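Local coordinates for mbGIPC protein (Monosiga brevicollis, PDB 6X1X), which is a GIPC-family protein, probably a signalling adaptor, whose PDZ domain, the part described here, is expected to bind short peptide segments of partner proteins, at residues 5-11 / 82-88; 14-20 / 38-42; 55-59 / 72-76. Where two conformers were deposited one is given. Numbering follows the deposited sequence.

Interaction 1: 5-11 / 82-88; sequences TEKTVKV and FTMICVE
Val9, Val11, Phe82, Met84 and Cys86 form the buried apolar face of this strand pair. Phe82 (chi1 p) lays its ring face under Val11 in a CH-pi contact: Val11 CB stands 4.0 Å from the ring centroid and 3.6 Å from Phe82 CE1. Val9 (t) packs against Met84 (CB to CB 4.3 Å), and Val9 CG2 lies 4.1 Å from Cys86 SG. The extended strands run antiparallel at 152°, axes 4.6 Å apart. Hydrogen-bonded pairs Lys7-Cys86, Val9-Met84 and Val11-Phe82 alternate with non-hydrogen-bonded Glu6-Val87, Thr8-Ile85 and Lys10-Thr83. This joins the first and last strands of the PDZ fold: 6-12 is outermost in its sheet, and 81-87 lies between it and strand 52-56. Lys7 N to Cys86 O is 2.7 Å. Cys86 N to Lys7 O is 2.9 Å. Val9 N to Met84 O and Met84 N to Val9 O are both 2.8 Å; Val11 N to Phe82 O and Phe82 N to Val11 O, both 2.9 Å. On the other face, Ile85 (m, m) brings CD1 to 3.3 Å from Thr8 OG1 and CG2 to 3.4 Å from Glu6 CG. Glu88 N donates to Thr5 O (2.8 Å), water 1 bridges Thr5 N (2.9 Å) and Glu88 O (3.0 Å), and Lys7 NZ, also paired with Asp51, salt-bridges Glu88 OE2 (3.1 Å).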
loop_
_atom_site.group_PDB
_atom_site.type_symbol
_atom_site.label_atom_id
_atom_site.label_comp_id
_atom_site.label_asym_id
_atom_site.label_seq_id
_atom_site.Cartn_x
_atom_site.Cartn_y
_atom_site.Cartn_z
ATOM N N THR A 5 -8.037 7.020 8.750
ATOM C CA THR A 5 -6.749 7.347 9.351
ATOM C C THR A 5 -5.636 7.211 8.321
ATOM O O THR A 5 -5.446 6.136 7.743
ATOM C CB THR A 5 -6.478 6.421 10.531
ATOM O OG1 THR A 5 -7.454 6.656 11.553
ATOM C CG2 THR A 5 -5.085 6.664 11.095
ATOM N N GLU A 6 -4.881 8.289 8.126
ATOM C CA GLU A 6 -3.831 8.378 7.122
ATOM C C GLU A 6 -2.480 8.061 7.756
ATOM O O GLU A 6 -2.186 8.510 8.868
ATOM C CB GLU A 6 -3.828 9.795 6.550
ATOM C CG GLU A 6 -2.999 9.986 5.316
ATOM C CD GLU A 6 -3.313 11.292 4.611
ATOM O OE1 GLU A 6 -4.495 11.512 4.265
ATOM O OE2 GLU A 6 -2.380 12.098 4.410
ATOM N N LYS A 7 -1.661 7.282 7.043
ATOM C CA LYS A 7 -0.410 6.746 7.566
ATOM C C LYS A 7 0.685 6.865 6.519
ATOM O O LYS A 7 0.460 6.568 5.342
ATOM C CB LYS A 7 -0.542 5.255 7.893
ATOM C CG LYS A 7 -1.629 4.921 8.885
ATOM C CD LYS A 7 -1.678 3.434 9.148
ATOM C CE LYS A 7 -2.130 2.647 7.926
ATOM N NZ LYS A 7 -2.434 1.264 8.346
ATOM N N THR A 8 1.880 7.253 6.960
ATOM C CA THR A 8 3.049 7.323 6.093
ATOM C C THR A 8 3.880 6.061 6.273
ATOM O O THR A 8 4.290 5.729 7.393
ATOM C CB THR A 8 3.895 8.553 6.413
ATOM O OG1 THR A 8 3.147 9.733 6.105
ATOM C CG2 THR A 8 5.175 8.538 5.583
ATOM N N VAL A 9 4.144 5.377 5.170
ATOM C CA VAL A 9 4.907 4.138 5.151
ATOM C C VAL A 9 6.186 4.434 4.376
ATOM O O VAL A 9 6.124 4.914 3.240
ATOM C CB VAL A 9 4.093 3.022 4.478
ATOM C CG1 VAL A 9 4.888 1.773 4.368
ATOM C CG2 VAL A 9 2.813 2.760 5.262
ATOM N N LYS A 10 7.344 4.196 4.990
ATOM C CA LYS A 10 8.631 4.397 4.330
ATOM C C LYS A 10 9.379 3.077 4.350
ATOM O O LYS A 10 9.673 2.551 5.427
ATOM C CB LYS A 10 9.460 5.487 5.009
ATOM C CG LYS A 10 10.707 5.849 4.232
ATOM C CD LYS A 10 11.188 7.257 4.561
ATOM C CE LYS A 10 12.494 7.232 5.335
ATOM N NZ LYS A 10 13.138 8.580 5.407
ATOM N N VAL A 11 9.708 2.571 3.159
ATOM C CA VAL A 11 10.041 1.168 2.935
ATOM C C VAL A 11 11.265 1.106 2.040
ATOM O O VAL A 11 11.393 1.892 1.099
ATOM C CB VAL A 11 8.869 0.433 2.243
ATOM C CG1 VAL A 11 9.219 -1.003 1.960
ATOM C CG2 VAL A 11 7.648 0.485 3.095
ATOM N N PHE A 82 11.164 4.071 -0.745
ATOM C CA PHE A 82 9.991 4.751 -1.269
ATOM C C PHE A 82 9.054 5.054 -0.117
ATOM O O PHE A 82 9.138 4.449 0.957
ATOM C CB PHE A 82 9.284 3.960 -2.384
ATOM C CG PHE A 82 8.611 2.685 -1.917
ATOM C CD1 PHE A 82 9.338 1.515 -1.774
ATOM C CD2 PHE A 82 7.248 2.660 -1.651
ATOM C CE1 PHE A 82 8.712 0.342 -1.363
ATOM C CE2 PHE A 82 6.616 1.486 -1.242
ATOM C CZ PHE A 82 7.351 0.332 -1.096
ATOM N N THR A 83 8.155 6.003 -0.354
ATOM C CA THR A 83 7.131 6.367 0.611
ATOM C C THR A 83 5.756 6.094 0.017
ATOM O O THR A 83 5.536 6.254 -1.185
ATOM C CB THR A 83 7.272 7.833 1.037
ATOM O OG1 THR A 83 8.509 8.004 1.736
ATOM C CG2 THR A 83 6.139 8.254 1.960
ATOM N N MET A 84 4.835 5.652 0.867
ATOM C CA MET A 84 3.485 5.333 0.449
ATOM C C MET A 84 2.557 5.852 1.530
ATOM O O MET A 84 2.804 5.624 2.719
ATOM C CB MET A 84 3.349 3.817 0.287
ATOM C CG MET A 84 2.038 3.355 -0.304
ATOM S SD MET A 84 2.161 1.624 -0.783
ATOM C CE MET A 84 2.537 0.843 0.788
ATOM N N ILE A 85 1.535 6.594 1.133
ATOM C CA ILE A 85 0.518 7.062 2.060
ATOM C C ILE A 85 -0.638 6.085 1.981
ATOM O O ILE A 85 -1.215 5.879 0.905
ATOM C CB ILE A 85 0.059 8.488 1.725
ATOM C CG1 ILE A 85 1.256 9.438 1.689
ATOM C CG2 ILE A 85 -0.967 8.953 2.740
ATOM C CD1 ILE A 85 1.991 9.549 3.003
ATOM N N CYS A 86 -0.950 5.464 3.110
ATOM C CA CYS A 86 -2.031 4.502 3.213
ATOM C C CYS A 86 -3.120 5.082 4.101
ATOM O O CYS A 86 -2.844 5.839 5.037
ATOM C CB CYS A 86 -1.525 3.179 3.791
ATOM S SG CYS A 86 -0.357 2.331 2.696
ATOM N N VAL A 87 -4.368 4.748 3.786
ATOM C CA VAL A 87 -5.520 5.228 4.540
ATOM C C VAL A 87 -6.300 4.022 5.030
ATOM O O VAL A 87 -6.679 3.154 4.237
ATOM C CB VAL A 87 -6.413 6.151 3.694
ATOM C CG1 VAL A 87 -7.575 6.657 4.526
ATOM C CG2 VAL A 87 -5.604 7.314 3.144
ATOM N N GLU A 88 -6.525 3.965 6.323
ATOM C CA GLU A 88 -7.258 2.849 6.895
ATOM C C GLU A 88 -8.755 3.057 6.697
ATOM O O GLU A 88 -9.258 4.170 6.870
ATOM C CB GLU A 88 -6.981 2.754 8.389
ATOM C CG GLU A 88 -5.524 2.620 8.746
ATOM C CD GLU A 88 -5.325 2.189 10.184
ATOM O OE1 GLU A 88 -6.317 1.767 10.818
ATOM O OE2 GLU A 88 -4.179 2.267 10.678
HETATM O O HOH W 1 -9.722 4.940 9.745
#

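Interaction 2: 14-20 / 38-42; sequences DGPALGL and DSIMS
Met41 (m, m, m) lies over two leucines, its CG 3.8 Å from Leu18 CB and 3.6 Å from Leu20 CG. Ile40 (m, t) reaches the other way along 14-20: CG2 is 4.1 Å from Leu18 CD2, CD1 is 3.6 Å from Ala17 O, and CG1 is 3.4 Å from Asp14 OD2. The CA pairs Leu18-Ile40 and Gly19-Ser39, each 5.2 Å apart, set the register. Met41 N donates to Leu18 O (3.0 Å), while water 2 links Ala17 O (2.8 Å) to Ile40 N (2.9 Å). Gly19, at phi 93°, passes close to Ser39, where a CB would strike Ser39 OG. An ST motif shapes 39-42: Ser42 N donates to Ser39 OG (3.0 Å), which also bonds Arg36 O, and Ser39 N donates to Ser42 OG (2.9 Å). Ala17-Leu18-Gly19-Leu20 lies where PDZ domains have their carboxylate-binding loop, and probably serves as that loop here. It leads from strand 6-12 into strand 20-23; Leu18 touches Phe82 and Met41 touches Met84 of strand 81-87, while Leu20 and Met41 pack on Ile35 of strand 31-35.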
loop_
_atom_site.group_PDB
_atom_site.type_symbol
_atom_site.label_atom_id
_atom_site.label_comp_id
_atom_site.label_asym_id
_atom_site.label_seq_id
_atom_site.Cartn_x
_atom_site.Cartn_y
_atom_site.Cartn_z
ATOM N N ASP A 14 14.078 -3.981 -1.070
ATOM C CA ASP A 14 15.369 -4.665 -1.097
ATOM C C ASP A 14 15.426 -5.814 -2.089
ATOM O O ASP A 14 16.512 -6.371 -2.301
ATOM C CB ASP A 14 15.755 -5.169 0.299
ATOM C CG ASP A 14 14.840 -6.268 0.801
ATOM O OD1 ASP A 14 14.935 -7.402 0.296
ATOM O OD2 ASP A 14 14.038 -6.018 1.723
ATOM N N GLY A 15 14.302 -6.188 -2.682
ATOM C CA GLY A 15 14.242 -7.234 -3.672
ATOM C C GLY A 15 13.103 -6.933 -4.618
ATOM O O GLY A 15 12.412 -5.922 -4.488
ATOM N N PRO A 16 12.878 -7.818 -5.589
ATOM C CA PRO A 16 11.934 -7.510 -6.671
ATOM C C PRO A 16 10.473 -7.587 -6.273
ATOM O O PRO A 16 9.623 -7.152 -7.062
ATOM C CB PRO A 16 12.265 -8.572 -7.730
ATOM C CG PRO A 16 12.820 -9.708 -6.950
ATOM C CD PRO A 16 13.621 -9.063 -5.852
ATOM N N ALA A 17 10.142 -8.124 -5.100
ATOM C CA ALA A 17 8.755 -8.359 -4.715
ATOM C C ALA A 17 8.495 -7.795 -3.325
ATOM O O ALA A 17 9.230 -8.096 -2.375
ATOM C CB ALA A 17 8.440 -9.856 -4.719
ATOM N N LEU A 18 7.431 -7.017 -3.195
ATOM C CA LEU A 18 7.085 -6.422 -1.912
ATOM C C LEU A 18 6.189 -7.303 -1.065
ATOM O O LEU A 18 6.127 -7.096 0.153
ATOM C CB LEU A 18 6.369 -5.088 -2.128
ATOM C CG LEU A 18 7.234 -3.998 -2.752
ATOM C CD1 LEU A 18 6.355 -2.860 -3.241
ATOM C CD2 LEU A 18 8.261 -3.480 -1.754
ATOM N N GLY A 19 5.483 -8.258 -1.668
ATOM C CA GLY A 19 4.528 -9.081 -0.950
ATOM C C GLY A 19 3.101 -8.575 -0.959
ATOM O O GLY A 19 2.268 -9.117 -0.221
ATOM N N LEU A 20 2.778 -7.578 -1.772
ATOM C CA LEU A 20 1.437 -7.012 -1.795
ATOM C C LEU A 20 0.591 -7.638 -2.890
ATOM O O LEU A 20 1.063 -7.837 -4.015
ATOM C CB LEU A 20 1.491 -5.516 -2.086
ATOM C CG LEU A 20 2.136 -4.651 -1.018
ATOM C CD1 LEU A 20 2.210 -3.210 -1.494
ATOM C CD2 LEU A 20 1.378 -4.753 0.305
ATOM N N ASP A 38 6.006 -13.272 5.686
ATOM C CA ASP A 38 7.460 -13.229 5.505
ATOM C C ASP A 38 7.839 -12.449 4.247
ATOM O O ASP A 38 8.558 -12.938 3.371
ATOM C CB ASP A 38 8.079 -14.635 5.516
ATOM C CG ASP A 38 9.607 -14.615 5.514
ATOM O OD1 ASP A 38 10.203 -13.586 5.893
ATOM O OD2 ASP A 38 10.215 -15.641 5.139
ATOM N N SER A 39 7.329 -11.224 4.149
ATOM C CA SER A 39 7.631 -10.366 3.016
ATOM C C SER A 39 8.064 -9.001 3.522
ATOM O O SER A 39 7.941 -8.682 4.709
ATOM C CB SER A 39 6.415 -10.204 2.096
ATOM O OG SER A 39 5.363 -9.497 2.742
ATOM N N ILE A 40 8.552 -8.177 2.599
ATOM C CA ILE A 40 8.893 -6.806 2.958
ATOM C C ILE A 40 7.695 -6.120 3.607
ATOM O O ILE A 40 7.813 -5.468 4.651
ATOM C CB ILE A 40 9.389 -6.044 1.720
ATOM C CG1 ILE A 40 10.733 -6.612 1.248
ATOM C CG2 ILE A 40 9.515 -4.572 2.040
ATOM C CD1 ILE A 40 11.157 -6.110 -0.118
ATOM N N MET A 41 6.511 -6.270 3.016
ATOM C CA MET A 41 5.376 -5.523 3.539
ATOM C C MET A 41 4.757 -6.164 4.774
ATOM O O MET A 41 4.166 -5.451 5.591
ATOM C CB MET A 41 4.355 -5.233 2.440
ATOM C CG MET A 41 4.906 -4.331 1.324
ATOM S SD MET A 41 5.478 -2.674 1.797
ATOM C CE MET A 41 3.982 -2.000 2.511
ATOM N N SER A 42 4.889 -7.480 4.964
ATOM C CA SER A 42 4.447 -8.047 6.237
ATOM C C SER A 42 5.273 -7.501 7.395
ATOM O O SER A 42 4.788 -7.437 8.533
ATOM C CB SER A 42 4.487 -9.571 6.227
ATOM O OG SER A 42 5.815 -10.054 6.294
HETATM O O HOH W 2 8.856 -9.439 0.013
#

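Interaction 3: 55-59 / 72-76; sequences KINGT and MLKEI
Apolar packing carries this contact between the end of strand 52-56 and the last turn of helix 66-75, with 245 Å² buried over both sides. Ile56 (m, t) points from the strand toward the helix and meets Met72 and Leu73 of the helix and Ile76 just after it. Its CD1 lies 3.6 Å from Leu73 CD2, its CB 3.9 Å from Met72 SD, and its CG2 4.5 Å from Ile76 CD1. Met72 (t, t, m) stretches out to reach past Ile56, setting CE 4.1 Å from Thr59 CG2, while Leu73 (m, t) turns its end inward. The closest CA pair is Ile56-Met72, at 7.7 Å, so side chains alone bridge the gap.

Backbone hydrogen bonds shape the strand end. A type I' turn runs from Ile56 to Thr59, with Asn57 at phi/psi 50/42 and Gly58 at 82/-7; Thr59 N donates to Ile56 O at 2.9 Å, and a weak return bond joins Ile56 N to Thr59 O at 3.3 Å. The hairpin thereby leads into strand 59-60.

Polar groups stay at the margin. Asn57 ND2 comes within 4.4 Å of Ile76 CD1, while Asn57 OD1 accepts from Thr83 N of strand 81-87. In PDZ domains the peptide groove lies between this helix and strand 20-23; the contact packs the helix's last turn against the end of strand 52-56. With mainly apolar contacts and no polar bond between the segments, helix and hairpin are matched by shape.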
loop_
_atom_site.group_PDB
_atom_site.type_symbol
_atom_site.label_atom_id
_atom_site.label_comp_id
_atom_site.label_asym_id
_atom_site.label_seq_id
_atom_site.Cartn_x
_atom_site.Cartn_y
_atom_site.Cartn_z
ATOM N N LYS A 55 -1.194 7.552 -2.028
ATOM C CA LYS A 55 -0.082 8.173 -2.734
ATOM C C LYS A 55 1.121 7.248 -2.688
ATOM O O LYS A 55 1.299 6.484 -1.738
ATOM C CB LYS A 55 0.354 9.504 -2.103
ATOM C CG LYS A 55 -0.703 10.580 -2.072
ATOM C CD LYS A 55 -0.114 11.950 -1.776
ATOM C CE LYS A 55 -1.216 13.000 -1.772
ATOM N NZ LYS A 55 -0.696 14.357 -1.454
ATOM N N ILE A 56 1.964 7.352 -3.711
ATOM C CA ILE A 56 3.298 6.768 -3.704
ATOM C C ILE A 56 4.261 7.867 -4.107
ATOM O O ILE A 56 4.059 8.511 -5.142
ATOM C CB ILE A 56 3.417 5.581 -4.675
ATOM C CG1 ILE A 56 2.541 4.421 -4.214
ATOM C CG2 ILE A 56 4.880 5.153 -4.809
ATOM C CD1 ILE A 56 2.317 3.393 -5.313
ATOM N N ASN A 57 5.275 8.108 -3.278
ATOM C CA ASN A 57 6.291 9.120 -3.568
ATOM C C ASN A 57 5.663 10.457 -3.959
ATOM O O ASN A 57 6.108 11.132 -4.893
ATOM C CB ASN A 57 7.278 8.625 -4.625
ATOM C CG ASN A 57 8.153 7.516 -4.108
ATOM O OD1 ASN A 57 8.482 7.487 -2.925
ATOM N ND2 ASN A 57 8.532 6.591 -4.986
ATOM N N GLY A 58 4.606 10.835 -3.243
ATOM C CA GLY A 58 3.949 12.110 -3.448
ATOM C C GLY A 58 2.952 12.167 -4.584
ATOM O O GLY A 58 2.281 13.197 -4.743
ATOM N N THR A 59 2.840 11.117 -5.392
ATOM C CA THR A 59 1.900 11.100 -6.504
ATOM C C THR A 59 0.499 10.777 -6.009
ATOM O O THR A 59 0.302 9.777 -5.317
ATOM C CB THR A 59 2.313 10.018 -7.492
ATOM O OG1 THR A 59 3.654 10.254 -7.915
ATOM C CG2 THR A 59 1.394 10.028 -8.699
ATOM N N MET A 72 3.443 1.426 -10.676
ATOM C CA MET A 72 4.291 2.384 -9.980
ATOM C C MET A 72 5.171 1.700 -8.940
ATOM O O MET A 72 6.351 2.037 -8.796
ATOM C CB MET A 72 3.420 3.471 -9.365
ATOM C CG MET A 72 4.219 4.635 -8.794
ATOM S SD MET A 72 3.236 6.120 -8.541
ATOM C CE MET A 72 3.014 6.634 -10.245
ATOM N N LEU A 73 4.616 0.737 -8.200
ATOM C CA LEU A 73 5.410 -0.001 -7.219
ATOM C C LEU A 73 6.424 -0.909 -7.900
ATOM O O LEU A 73 7.566 -1.037 -7.439
ATOM C CB LEU A 73 4.475 -0.821 -6.334
ATOM C CG LEU A 73 3.596 0.003 -5.400
ATOM C CD1 LEU A 73 2.543 -0.882 -4.757
ATOM C CD2 LEU A 73 4.432 0.681 -4.337
ATOM N N LYS A 74 6.017 -1.550 -8.997
ATOM C CA LYS A 74 6.889 -2.471 -9.711
ATOM C C LYS A 74 8.101 -1.751 -10.283
ATOM O O LYS A 74 9.210 -2.296 -10.287
ATOM C CB LYS A 74 6.078 -3.114 -10.834
ATOM C CG LYS A 74 6.827 -4.116 -11.690
ATOM C CD LYS A 74 5.920 -4.699 -12.770
ATOM C CE LYS A 74 4.738 -5.430 -12.173
ATOM N NZ LYS A 74 3.835 -5.953 -13.249
ATOM N N GLU A 75 7.902 -0.524 -10.773
ATOM C CA GLU A 75 8.973 0.211 -11.433
ATOM C C GLU A 75 10.043 0.708 -10.475
ATOM O O GLU A 75 11.165 0.977 -10.914
ATOM C CB GLU A 75 8.403 1.370 -12.249
ATOM C CG GLU A 75 7.722 0.871 -13.505
ATOM C CD GLU A 75 6.954 1.931 -14.284
ATOM O OE1 GLU A 75 6.882 3.113 -13.862
ATOM O OE2 GLU A 75 6.403 1.569 -15.343
ATOM N N ILE A 76 9.739 0.835 -9.187
ATOM C CA ILE A 76 10.723 1.312 -8.213
ATOM C C ILE A 76 11.969 0.440 -8.289
ATOM O O ILE A 76 11.868 -0.787 -8.167
ATOM C CB ILE A 76 10.147 1.311 -6.792
ATOM C CG1 ILE A 76 8.988 2.308 -6.693
ATOM C CG2 ILE A 76 11.247 1.613 -5.771
ATOM C CD1 ILE A 76 8.186 2.197 -5.429
#

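How the interactions relate
The pairing in interaction 1 joins residues near the two ends of the domain, and interactions 2 and 3 follow each other within the chain it encloses. Their centres lie 15 Å (1 and 2), 11 Å (1 and 3) and 15 Å (2 and 3) apart. Strand 81-87 is the common element: it borders 52-56, with probable hydrogen bonds from Asn57 N to Thr83 O and from Ile85 N to Lys55 O, and its Phe82 and Met84 pack on Leu18 and Met41. Leu18 and Leu20 also touch Leu73, so the loop, helix and sheet share one hydrophobic core beside the expected peptide groove of the PDZ domain.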